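Local coordinates for putative HAD-hydrolase YfnB (Bacillus subtilis, PDB 3ED5), which is a putative hydrolase of the haloacid dehalogenase superfamily, a member of the YjjG family that may act as a 5'-nucleotidase, at residues G54-F59 and M64-V69. Numbering follows the deposited sequence.
Sequences GLWRAF and MTRDEV
Arg66 runs up beside the rings of Phe59 and Trp56, its first side-chain carbon meeting Phe59 and the next two Trp56. Its CB sits over one face of Phe59, 4.0 Å from the ring centroid, as a CH-pi contact displaced toward the rim. With CG anti to the backbone N (chi1 -160°), the chain extends to Trp56, where CG and CD meet the benzo corner and CD comes within 3.7 Å of Trp56 CH2. A bend at chi3 carries the guanidinium past both rings, tilted 44° from the indole plane, to a salt bridge with Glu152 and a hydrogen bond to Asn126 O. Val69 reaches across to helix 42-60: CG1 lies over the five-membered ring of Trp56, 3.6 Å from its centroid, while CG2 packs on Phe59 CB. Replacing Trp56 with alanine would probably strip Arg66 CG and CD of the benzo corner they rest on and open a gap beside Val69 CG1. Nearer the turn, Met64, a selenomethionine, lays SE 3.7 Å from Leu55 CD2, and its carbonyl O receives a CA-H...O contact from Phe59 CA. Thr65 N-caps helix 66-80, its OG1 accepting from Glu68 N. The two helices form a hairpin in the cap inserted after strand 9-12 of the Rossmann-like HAD core; the Trp56 side chain lies about 9 Å from that of Asp13, probably the nucleophile, and Arg66 reaches core loops following strands 120-125 and 147-150.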
loop_
_atom_site.group_PDB
_atom_site.type_symbol
_atom_site.label_atom_id
_atom_site.label_comp_id
_atom_site.label_asym_id
_atom_site.label_seq_id
_atom_site.Cartn_x
_atom_site.Cartn_y
_atom_site.Cartn_z
ATOM N N GLY A 54 -3.484 -11.586 -8.092
ATOM C CA GLY A 54 -2.785 -12.866 -8.015
ATOM C C GLY A 54 -1.277 -12.726 -8.158
ATOM O O GLY A 54 -0.537 -13.452 -7.519
ATOM N N LEU A 55 -0.830 -11.820 -9.032
ATOM C CA LEU A 55 0.603 -11.633 -9.253
ATOM C C LEU A 55 1.211 -10.944 -8.019
ATOM O O LEU A 55 2.243 -11.395 -7.525
ATOM C CB LEU A 55 0.871 -10.823 -10.531
ATOM C CG LEU A 55 0.376 -11.450 -11.851
ATOM C CD1 LEU A 55 0.515 -10.419 -12.965
ATOM C CD2 LEU A 55 1.169 -12.710 -12.182
ATOM N N TRP A 56 0.557 -9.904 -7.498
ATOM C CA TRP A 56 1.100 -9.259 -6.267
ATOM C C TRP A 56 1.123 -10.251 -5.115
ATOM O O TRP A 56 2.077 -10.261 -4.319
ATOM C CB TRP A 56 0.357 -7.962 -5.859
ATOM C CG TRP A 56 0.742 -6.809 -6.695
ATOM C CD1 TRP A 56 0.197 -6.478 -7.954
ATOM C CD2 TRP A 56 1.781 -5.856 -6.452
ATOM N NE1 TRP A 56 0.831 -5.360 -8.452
ATOM C CE2 TRP A 56 1.798 -4.958 -7.551
ATOM C CE3 TRP A 56 2.660 -5.613 -5.357
ATOM C CZ2 TRP A 56 2.676 -3.869 -7.627
ATOM C CZ3 TRP A 56 3.557 -4.524 -5.447
ATOM C CH2 TRP A 56 3.561 -3.665 -6.578
ATOM N N ARG A 57 0.103 -11.096 -5.002
ATOM C CA ARG A 57 0.142 -12.113 -3.944
ATOM C C ARG A 57 1.339 -13.042 -4.119
ATOM O O ARG A 57 2.010 -13.380 -3.138
ATOM C CB ARG A 57 -1.148 -12.955 -3.861
ATOM C CG ARG A 57 -2.303 -12.170 -3.228
ATOM C CD ARG A 57 -2.063 -11.932 -1.702
ATOM N NE ARG A 57 -2.058 -13.216 -1.015
ATOM C CZ ARG A 57 -1.067 -13.689 -0.270
ATOM N NH1 ARG A 57 0.035 -12.976 -0.047
ATOM N NH2 ARG A 57 -1.197 -14.886 0.281
ATOM N N ALA A 58 1.608 -13.463 -5.359
ATOM C CA ALA A 58 2.763 -14.352 -5.631
ATOM C C ALA A 58 4.063 -13.653 -5.199
ATOM O O ALA A 58 4.930 -14.268 -4.536
ATOM C CB ALA A 58 2.812 -14.784 -7.105
ATOM N N PHE A 59 4.161 -12.357 -5.482
ATOM C CA PHE A 59 5.322 -11.565 -4.997
ATOM C C PHE A 59 5.404 -11.504 -3.462
ATOM O O PHE A 59 6.480 -11.747 -2.894
ATOM C CB PHE A 59 5.289 -10.189 -5.641
ATOM C CG PHE A 59 6.031 -9.111 -4.882
ATOM C CD1 PHE A 59 7.428 -9.105 -4.798
ATOM C CD2 PHE A 59 5.313 -8.070 -4.314
ATOM C CE1 PHE A 59 8.095 -8.061 -4.135
ATOM C CE2 PHE A 59 5.968 -7.009 -3.639
ATOM C CZ PHE A 59 7.366 -7.026 -3.556
HETATM N N MSE A 64 7.614 -14.732 -6.882
HETATM C CA MSE A 64 7.788 -13.911 -8.071
HETATM C C MSE A 64 8.446 -12.624 -7.625
HETATM O O MSE A 64 8.265 -12.198 -6.463
HETATM C CB MSE A 64 6.418 -13.661 -8.751
HETATM C CG MSE A 64 6.459 -12.769 -9.936
HETATM SE SE MSE A 64 4.670 -12.712 -10.855
HETATM C CE MSE A 64 4.396 -14.559 -11.167
ATOM N N THR A 65 9.274 -12.048 -8.492
ATOM C CA THR A 65 9.835 -10.719 -8.215
ATOM C C THR A 65 8.816 -9.641 -8.556
ATOM O O THR A 65 7.934 -9.852 -9.406
ATOM C CB THR A 65 11.125 -10.434 -9.008
ATOM O OG1 THR A 65 10.827 -10.403 -10.407
ATOM C CG2 THR A 65 12.201 -11.475 -8.720
ATOM N N ARG A 66 8.939 -8.470 -7.931
ATOM C CA ARG A 66 8.020 -7.376 -8.287
ATOM C C ARG A 66 8.168 -6.962 -9.757
ATOM O O ARG A 66 7.169 -6.594 -10.409
ATOM C CB ARG A 66 8.219 -6.162 -7.378
ATOM C CG ARG A 66 6.981 -5.237 -7.383
ATOM C CD ARG A 66 7.249 -3.973 -6.563
ATOM N NE ARG A 66 8.402 -3.265 -7.109
ATOM C CZ ARG A 66 9.153 -2.418 -6.412
ATOM N NH1 ARG A 66 8.863 -2.193 -5.131
ATOM N NH2 ARG A 66 10.196 -1.823 -6.987
ATOM N N ASP A 67 9.403 -6.977 -10.265
ATOM C CA ASP A 67 9.615 -6.603 -11.677
ATOM C C ASP A 67 8.777 -7.519 -12.572
ATOM O O ASP A 67 8.166 -7.046 -13.565
ATOM C CB ASP A 67 11.095 -6.725 -12.080
ATOM C CG ASP A 67 11.946 -5.523 -11.650
ATOM O OD1 ASP A 67 11.447 -4.583 -11.004
ATOM O OD2 ASP A 67 13.144 -5.527 -12.004
ATOM N N GLU A 68 8.758 -8.816 -12.262
ATOM C CA GLU A 68 7.999 -9.777 -13.082
ATOM C C GLU A 68 6.509 -9.483 -12.980
ATOM O O GLU A 68 5.798 -9.527 -13.979
ATOM C CB GLU A 68 8.261 -11.240 -12.693
ATOM C CG GLU A 68 7.297 -12.208 -13.431
ATOM C CD GLU A 68 7.662 -13.665 -13.303
ATOM O OE1 GLU A 68 8.611 -13.972 -12.557
ATOM O OE2 GLU A 68 6.999 -14.511 -13.963
ATOM N N VAL A 69 6.040 -9.164 -11.770
ATOM C CA VAL A 69 4.621 -8.793 -11.545
ATOM C C VAL A 69 4.245 -7.641 -12.479
ATOM O O VAL A 69 3.280 -7.751 -13.276
ATOM C CB VAL A 69 4.354 -8.352 -10.058
ATOM C CG1 VAL A 69 2.936 -7.704 -9.906
ATOM C CG2 VAL A 69 4.509 -9.546 -9.110
HETATM O O HOH W 1 9.067 -12.159 -3.864
#